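Side-chain contacts in uncharacterized protein (Thermanaerovibrio acidaminovorans, PDB 3QOO), which is of unknown function but adopts a hot-dog fold and belongs to the family of fluoroacetyl-CoA-specific thioesterases, so it may act on an acyl-CoA thioester: residues Lys20-Val24 / Ser25-Thr29; Ala105-His109 / Gly110-Thr114; Val120-Thr124 / Asp125-Lys129. All blocks are in the same frame, centred on the assembly; numbering follows the deposited sequence. Where two conformers were deposited one is given.

Interaction 1: Lys20-Val24 / Ser25-Thr29; sequences KKVSV and SDTVT. With NA (sodium ion), chain B.
The carboxylate of Asp26 reaches back to Lys20 and Ser23 and gathers three donor groups in the turn that follows strand 15-21. In the salt bridge, Lys20 NZ stands 2.9 Å from Asp26 OD1, on the syn side and 22° out of the carboxylate plane; its bond to OD2 is weak. The lysine chain starts anti to its backbone nitrogen (chi1 167°), bends once at chi2 and then runs extended, and it meets the carboxylate from the opposite direction.

Two hydrogen bonds from Ser23 converge on the other oxygen. Ser23 N uses the anti lone pair of Asp26 OD2 at 2.9 Å, whereas Ser23 OG donates to the same atom from above the carboxylate plane. In return, Asp26 N binds Ser23 O at 2.9 Å. One residue on, Val24 O accepts from Thr27 N at 3.1 Å and from Val28 N, the latter arriving nearly along the C=O axis.

Metal bonds come next: sodium is coordinated by Ser23 OG at 2.5 Å, Ser25 OG at 2.4 Å and three waters. One of these waters also accepts from Ser25 N. Apolar contact is slight, chiefly Val24 CG2 against Val28 CG1 at 3.7 Å, while Met39 covers Lys20, Val22 and Asp26.

Ser23 OG thus donates its proton to Asp26 and coordinates sodium through its oxygen. The aspartate is placed as a second-shell residue and probably orients this ligand, and the nearby lysine and metal would be expected to favour its ionised form.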
loop_
_atom_site.group_PDB
_atom_site.type_symbol
_atom_site.label_atom_id
_atom_site.label_comp_id
_atom_site.label_asym_id
_atom_site.label_seq_id
_atom_site.Cartn_x
_atom_site.Cartn_y
_atom_site.Cartn_z
ATOM N N LYS A 20 -1.009 -16.459 3.142
ATOM C CA LYS A 20 -0.006 -15.690 3.820
ATOM C C LYS A 20 -0.280 -15.784 5.314
ATOM O O LYS A 20 -1.372 -15.404 5.738
ATOM C CB LYS A 20 -0.140 -14.244 3.313
ATOM C CG LYS A 20 0.551 -13.199 4.049
ATOM C CD LYS A 20 2.025 -13.252 3.924
ATOM C CE LYS A 20 2.621 -12.117 4.736
ATOM N NZ LYS A 20 4.118 -12.120 4.744
ATOM N N LYS A 21 0.700 -16.221 6.107
ATOM C CA LYS A 21 0.569 -16.222 7.564
ATOM C C LYS A 21 0.953 -14.841 8.105
ATOM O O LYS A 21 1.986 -14.263 7.738
ATOM C CB LYS A 21 1.449 -17.290 8.238
ATOM C CG LYS A 21 0.963 -17.556 9.672
ATOM C CD LYS A 21 1.578 -18.721 10.316
ATOM C CE LYS A 21 1.286 -19.952 9.568
ATOM N NZ LYS A 21 -0.017 -20.571 9.900
ATOM N N VAL A 22 0.134 -14.303 8.984
ATOM C CA VAL A 22 0.417 -12.967 9.525
ATOM C C VAL A 22 1.517 -13.088 10.566
ATOM O O VAL A 22 1.353 -13.746 11.599
ATOM C CB VAL A 22 -0.832 -12.289 10.095
ATOM C CG1 VAL A 22 -0.482 -10.914 10.650
ATOM C CG2 VAL A 22 -1.955 -12.222 9.061
ATOM N N SER A 23 2.618 -12.378 10.334
ATOM C CA SER A 23 3.781 -12.382 11.205
ATOM C C SER A 23 4.128 -10.958 11.645
ATOM O O SER A 23 3.570 -9.993 11.141
ATOM C CB SER A 23 4.974 -13.043 10.541
ATOM O OG SER A 23 5.512 -12.199 9.523
ATOM N N VAL A 24 5.082 -10.843 12.554
ATOM C CA VAL A 24 5.426 -9.531 13.102
ATOM C C VAL A 24 5.873 -8.555 11.985
ATOM O O VAL A 24 5.553 -7.369 12.025
ATOM C CB VAL A 24 6.452 -9.647 14.288
ATOM C CG1 VAL A 24 7.777 -10.230 13.812
ATOM C CG2 VAL A 24 6.597 -8.305 15.059
ATOM N N SER A 25 6.539 -9.051 10.933
ATOM C CA SER A 25 6.977 -8.162 9.853
ATOM C C SER A 25 5.832 -7.623 9.024
ATOM O O SER A 25 5.981 -6.657 8.285
ATOM C CB SER A 25 8.006 -8.832 8.978
ATOM O OG SER A 25 7.471 -9.920 8.293
ATOM N N ASP A 26 4.660 -8.232 9.145
ATOM C CA ASP A 26 3.451 -7.819 8.454
ATOM C C ASP A 26 2.611 -6.866 9.278
ATOM O O ASP A 26 1.606 -6.382 8.780
ATOM C CB ASP A 26 2.595 -9.055 8.111
ATOM C CG ASP A 26 3.341 -10.087 7.313
ATOM O OD1 ASP A 26 3.846 -9.688 6.247
ATOM O OD2 ASP A 26 3.417 -11.267 7.742
ATOM N N THR A 27 2.986 -6.579 10.523
ATOM C CA THR A 27 2.180 -5.736 11.418
ATOM C C THR A 27 2.945 -4.488 11.778
ATOM O O THR A 27 2.334 -3.440 12.102
ATOM C CB THR A 27 1.795 -6.457 12.718
ATOM O OG1 THR A 27 2.970 -6.633 13.543
ATOM C CG2 THR A 27 1.106 -7.767 12.474
ATOM N N VAL A 28 4.279 -4.588 11.791
ATOM C CA VAL A 28 5.124 -3.489 12.255
ATOM C C VAL A 28 4.979 -2.324 11.298
ATOM O O VAL A 28 5.154 -1.149 11.676
ATOM C CB VAL A 28 6.613 -3.903 12.368
ATOM C CG1 VAL A 28 6.770 -4.993 13.400
ATOM C CG2 VAL A 28 7.207 -4.266 11.000
ATOM N N THR A 29 4.627 -2.662 10.057
ATOM C CA THR A 29 4.385 -1.697 8.993
ATOM C C THR A 29 3.062 -0.908 9.127
ATOM O O THR A 29 2.752 -0.023 8.289
ATOM C CB THR A 29 4.480 -2.391 7.655
ATOM O OG1 THR A 29 3.729 -3.620 7.679
ATOM C CG2 THR A 29 5.959 -2.731 7.363
HETATM NA NA NA B . 7.830 -12.240 8.711
HETATM O O HOH W 1 8.474 -11.608 10.992
HETATM O O HOH W 2 6.993 -12.830 6.589
HETATM O O HOH W 3 10.070 -11.974 7.891
#

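Interaction 2: Ala105-His109 / Gly110-Thr114; sequences ADDPH and GPVAT
Antiparallel pairing of Ala105 with Ala113, Asp106 with Pro111 and Asp107 with Gly110 forms the closed end of the beta hairpin 98-107/110-123, with a type I turn at Asp107-Gly110 and a classic beta bulge. At the bulge Ala105 is set against two residues, Val112 and Ala113: Ala105 O takes a bond of 2.8 Å from Val112 N and a weak one from Ala113 N, and Ala105 N returns a bond to Ala113 O. Nearer the turn, Asp107 N donates to Gly110 O and Gly110 N to Asp107 O. The positive phi of Gly110 (131°) would jam a beta carbon against the preceding carbonyl, so this corner calls for glycine.

On one face of the sheet Asp106 leans across to Pro111, its OD2 lying 3.3 Å from Pro111 CA and 3.5 Å from Pro111 CB. On the face of Ala105 and Ala113, Ala105 CB packs on Ala113 CB, and also on Val112 CG2 at 3.9 Å; all three residues are covered by Phe44 of helix 41-56.

Asp107 works closer to the turn. With chi1 at 71°, its CG sits between the backbone nitrogen and the carbonyl carbon, folding the carboxylate back over the turn. Its OD1 forms a salt bridge with Arg134 of the second subunit, whose Phe135 meets the ring of His109 with the planes at about 75°, so the hairpin end is part of the dimer contact. The other oxygen, Asp107 OD2, approaches Val112 CG1 to 3.6 Å, the two side chains crossing at about a right angle. In an Asx turn, His109 N donates to Asp107 OD1 at 2.8 Å, reaching it from above the carboxylate plane.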
loop_
_atom_site.group_PDB
_atom_site.type_symbol
_atom_site.label_atom_id
_atom_site.label_comp_id
_atom_site.label_asym_id
_atom_site.label_seq_id
_atom_site.Cartn_x
_atom_site.Cartn_y
_atom_site.Cartn_z
ATOM N N ALA A 105 -8.873 -10.641 0.093
ATOM C CA ALA A 105 -8.164 -11.332 1.158
ATOM C C ALA A 105 -9.182 -11.807 2.162
ATOM O O ALA A 105 -9.984 -11.031 2.673
ATOM C CB ALA A 105 -7.130 -10.407 1.799
ATOM N N ASP A 106 -9.114 -13.097 2.481
ATOM C CA ASP A 106 -10.072 -13.754 3.348
ATOM C C ASP A 106 -9.326 -14.646 4.321
ATOM O O ASP A 106 -8.212 -15.100 4.072
ATOM C CB ASP A 106 -11.026 -14.628 2.512
ATOM C CG ASP A 106 -11.663 -13.875 1.369
ATOM O OD1 ASP A 106 -11.342 -14.157 0.185
ATOM O OD2 ASP A 106 -12.463 -12.986 1.642
ATOM N N ASP A 107 -9.941 -14.906 5.448
ATOM C CA ASP A 107 -9.440 -15.911 6.335
ATOM C C ASP A 107 -10.600 -16.779 6.708
ATOM O O ASP A 107 -11.700 -16.619 6.174
ATOM C CB ASP A 107 -8.693 -15.253 7.496
ATOM C CG ASP A 107 -9.605 -14.519 8.496
ATOM O OD1 ASP A 107 -10.839 -14.709 8.459
ATOM O OD2 ASP A 107 -9.090 -13.714 9.307
ATOM N N PRO A 108 -10.373 -17.738 7.600
ATOM C CA PRO A 108 -11.448 -18.658 7.950
ATOM C C PRO A 108 -12.729 -17.990 8.471
ATOM O O PRO A 108 -13.816 -18.587 8.438
ATOM C CB PRO A 108 -10.822 -19.496 9.077
ATOM C CG PRO A 108 -9.335 -19.382 8.836
ATOM C CD PRO A 108 -9.121 -18.023 8.332
ATOM N N HIS A 109 -12.603 -16.774 8.980
ATOM C CA HIS A 109 -13.728 -16.083 9.552
ATOM C C HIS A 109 -14.420 -15.148 8.593
ATOM O O HIS A 109 -15.451 -14.637 8.920
ATOM C CB HIS A 109 -13.291 -15.331 10.803
ATOM C CG HIS A 109 -12.763 -16.238 11.853
ATOM N ND1 HIS A 109 -13.593 -16.920 12.718
ATOM C CD2 HIS A 109 -11.511 -16.664 12.112
ATOM C CE1 HIS A 109 -12.859 -17.694 13.496
ATOM N NE2 HIS A 109 -11.594 -17.560 13.144
ATOM N N GLY A 110 -13.887 -14.964 7.403
ATOM C CA GLY A 110 -14.477 -14.106 6.391
ATOM C C GLY A 110 -13.477 -13.131 5.774
ATOM O O GLY A 110 -12.279 -13.222 5.986
ATOM N N PRO A 111 -13.980 -12.179 4.989
ATOM C CA PRO A 111 -13.125 -11.215 4.302
ATOM C C PRO A 111 -12.422 -10.271 5.272
ATOM O O PRO A 111 -13.045 -9.818 6.245
ATOM C CB PRO A 111 -14.109 -10.436 3.425
ATOM C CG PRO A 111 -15.366 -11.175 3.400
ATOM C CD PRO A 111 -15.405 -12.060 4.597
ATOM N N VAL A 112 -11.164 -9.966 4.982
ATOM C CA VAL A 112 -10.410 -9.026 5.775
ATOM C C VAL A 112 -9.996 -7.773 4.989
ATOM O O VAL A 112 -9.760 -6.727 5.594
ATOM C CB VAL A 112 -9.204 -9.662 6.469
ATOM C CG1 VAL A 112 -9.663 -10.663 7.523
ATOM C CG2 VAL A 112 -8.232 -10.329 5.488
ATOM N N ALA A 113 -9.860 -7.868 3.669
ATOM C CA ALA A 113 -9.475 -6.713 2.852
ATOM C C ALA A 113 -9.841 -6.970 1.409
ATOM O O ALA A 113 -9.998 -8.128 0.969
ATOM C CB ALA A 113 -7.977 -6.402 2.943
ATOM N N THR A 114 -9.968 -5.894 0.638
ATOM C CA THR A 114 -10.099 -5.933 -0.805
ATOM C C THR A 114 -9.132 -4.921 -1.401
ATOM O O THR A 114 -8.611 -4.048 -0.682
ATOM C CB THR A 114 -11.513 -5.634 -1.253
ATOM O OG1 THR A 114 -11.943 -4.405 -0.710
ATOM C CG2 THR A 114 -12.461 -6.790 -0.856
#

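Interaction 3: Val120-Thr124 / Asp125-Lys129; sequences VVVST and DLLEK
With chi1 at 160°, Ser123 places OG anti to its backbone nitrogen, toward Leu126 N, while Leu127, also anti at chi1, turns its chain back toward Val122. Ser123 occupies the N-cap of helix 124-134, at the point where strand 110-123 ends. The capping bond from Leu126 N to Ser123 OG is 3.2 Å long and almost straight, with an angle of 171° at the hydrogen. It supplies an acceptor to an amide of the first helical turn, as N-cap residues do.

The backbone then takes over. Ser123 O accepts from Leu127 N at 2.9 Å, and Thr124 O accepts from Glu128 N at 3.0 Å. Ser123 therefore contributes both its hydroxyl and its carbonyl to successive amides, joining the last residue of the strand to the opening of the helix.

Side-chain packing surrounds the cap. Leu126 lays its CG beside the serine side chain, 3.7 Å from Ser123 OG and 3.8 Å from Ser123 CB, so the capping hydroxyl is flanked by hydrocarbon. Leu127 CD2 meets Val122 CG2 at 4.2 Å, a light contact between a helix residue and the strand residue just before the cap. Leu127 CB also lies 3.5 Å from Ser123 O.

Helix 124-134 leaves strand 110-123 at about a right angle, the axes of the two short segments making an angle of 85°. Strand 64-75 runs beside the departing strand, where Val65 touches both Val122 and Thr124, and Leu35 of the second subunit packs on Leu127.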
loop_
_atom_site.group_PDB
_atom_site.type_symbol
_atom_site.label_atom_id
_atom_site.label_comp_id
_atom_site.label_asym_id
_atom_site.label_seq_id
_atom_site.Cartn_x
_atom_site.Cartn_y
_atom_site.Cartn_z
ATOM N N VAL A 120 1.634 -1.619 -15.497
ATOM C CA VAL A 120 2.003 -1.293 -16.864
ATOM C C VAL A 120 3.101 -2.239 -17.332
ATOM O O VAL A 120 3.991 -2.593 -16.576
ATOM C CB VAL A 120 2.426 0.203 -17.032
ATOM C CG1 VAL A 120 3.673 0.564 -16.187
ATOM C CG2 VAL A 120 2.658 0.564 -18.493
ATOM N N VAL A 121 3.020 -2.662 -18.597
ATOM C CA VAL A 121 4.066 -3.459 -19.181
ATOM C C VAL A 121 5.128 -2.556 -19.772
ATOM O O VAL A 121 4.805 -1.620 -20.534
ATOM C CB VAL A 121 3.504 -4.418 -20.259
ATOM C CG1 VAL A 121 4.661 -5.125 -20.965
ATOM C CG2 VAL A 121 2.531 -5.341 -19.639
ATOM N N VAL A 122 6.385 -2.790 -19.385
ATOM C CA VAL A 122 7.485 -1.949 -19.799
ATOM C C VAL A 122 8.602 -2.829 -20.352
ATOM O O VAL A 122 8.737 -3.979 -19.963
ATOM C CB VAL A 122 8.033 -1.085 -18.591
ATOM C CG1 VAL A 122 6.952 -0.238 -17.905
ATOM C CG2 VAL A 122 8.738 -1.951 -17.543
ATOM N N SER A 123 9.418 -2.228 -21.216
ATOM C CA SER A 123 10.710 -2.752 -21.593
ATOM C C SER A 123 11.701 -2.518 -20.458
ATOM O O SER A 123 11.823 -1.394 -19.967
ATOM C CB SER A 123 11.216 -1.990 -22.811
ATOM O OG SER A 123 12.609 -2.117 -22.959
ATOM N N THR A 124 12.392 -3.558 -20.022
ATOM C CA THR A 124 13.382 -3.435 -18.950
ATOM C C THR A 124 14.476 -2.449 -19.395
ATOM O O THR A 124 14.975 -1.670 -18.591
ATOM C CB THR A 124 13.988 -4.790 -18.540
ATOM O OG1 THR A 124 14.690 -5.315 -19.641
ATOM C CG2 THR A 124 12.889 -5.737 -18.132
ATOM N N ASP A 125 14.865 -2.496 -20.675
ATOM C CA ASP A 125 15.883 -1.546 -21.154
ATOM C C ASP A 125 15.435 -0.093 -21.038
ATOM O O ASP A 125 16.163 0.767 -20.555
ATOM C CB ASP A 125 16.279 -1.872 -22.611
ATOM C CG ASP A 125 17.111 -3.167 -22.744
ATOM O OD1 ASP A 125 17.625 -3.714 -21.728
ATOM O OD2 ASP A 125 17.258 -3.647 -23.884
ATOM N N LEU A 126 14.202 0.166 -21.478
ATOM C CA LEU A 126 13.690 1.515 -21.408
ATOM C C LEU A 126 13.475 1.960 -19.969
ATOM O O LEU A 126 13.702 3.132 -19.659
ATOM C CB LEU A 126 12.430 1.662 -22.249
ATOM C CG LEU A 126 12.580 1.463 -23.748
ATOM C CD1 LEU A 126 11.231 1.673 -24.458
ATOM C CD2 LEU A 126 13.682 2.335 -24.353
ATOM N N LEU A 127 13.077 1.048 -19.093
ATOM C CA LEU A 127 12.918 1.355 -17.672
ATOM C C LEU A 127 14.271 1.784 -17.072
ATOM O O LEU A 127 14.367 2.787 -16.371
ATOM C CB LEU A 127 12.383 0.129 -16.918
ATOM C CG LEU A 127 12.257 0.248 -15.413
ATOM C CD1 LEU A 127 11.333 1.378 -15.014
ATOM C CD2 LEU A 127 11.787 -1.063 -14.798
ATOM N N GLU A 128 15.317 1.029 -17.386
ATOM C CA GLU A 128 16.663 1.325 -16.889
ATOM C C GLU A 128 17.095 2.701 -17.343
ATOM O O GLU A 128 17.664 3.463 -16.563
ATOM C CB GLU A 128 17.655 0.256 -17.377
ATOM C CG GLU A 128 19.027 0.325 -16.718
ATOM C CD GLU A 128 19.042 -0.204 -15.318
ATOM O OE1 GLU A 128 18.474 -1.300 -15.087
ATOM O OE2 GLU A 128 19.658 0.454 -14.466
ATOM N N LYS A 129 16.790 3.034 -18.590
ATOM C CA LYS A 129 17.133 4.343 -19.127
ATOM C C LYS A 129 16.328 5.462 -18.468
ATOM O O LYS A 129 16.860 6.539 -18.210
ATOM C CB LYS A 129 16.991 4.379 -20.634
ATOM C CG LYS A 129 18.075 3.617 -21.346
ATOM C CD LYS A 129 18.129 3.932 -22.818
ATOM C CE LYS A 129 19.312 3.218 -23.471
ATOM N NZ LYS A 129 20.383 2.914 -22.494
#

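The three contacts follow one another along the chain and all reach the same five-stranded antiparallel sheet. Interaction 1 lies where strand 15-21, an outermost strand within the chain, passes into the loop before helix 41-56. Interaction 2 is at the start of strand 110-123 and interaction 3 at its end, their centres 35 Å apart on opposite sides of the chain's centre. Interactions 1 and 2 have centres 15 Å apart; the centres of interactions 1 and 3 are about 31 Å apart. Interactions 2 and 3 both touch the second subunit, so the dimer contact draws on the hairpin end and on the helix that follows the strand; interaction 1 reaches it through Thr29 alone.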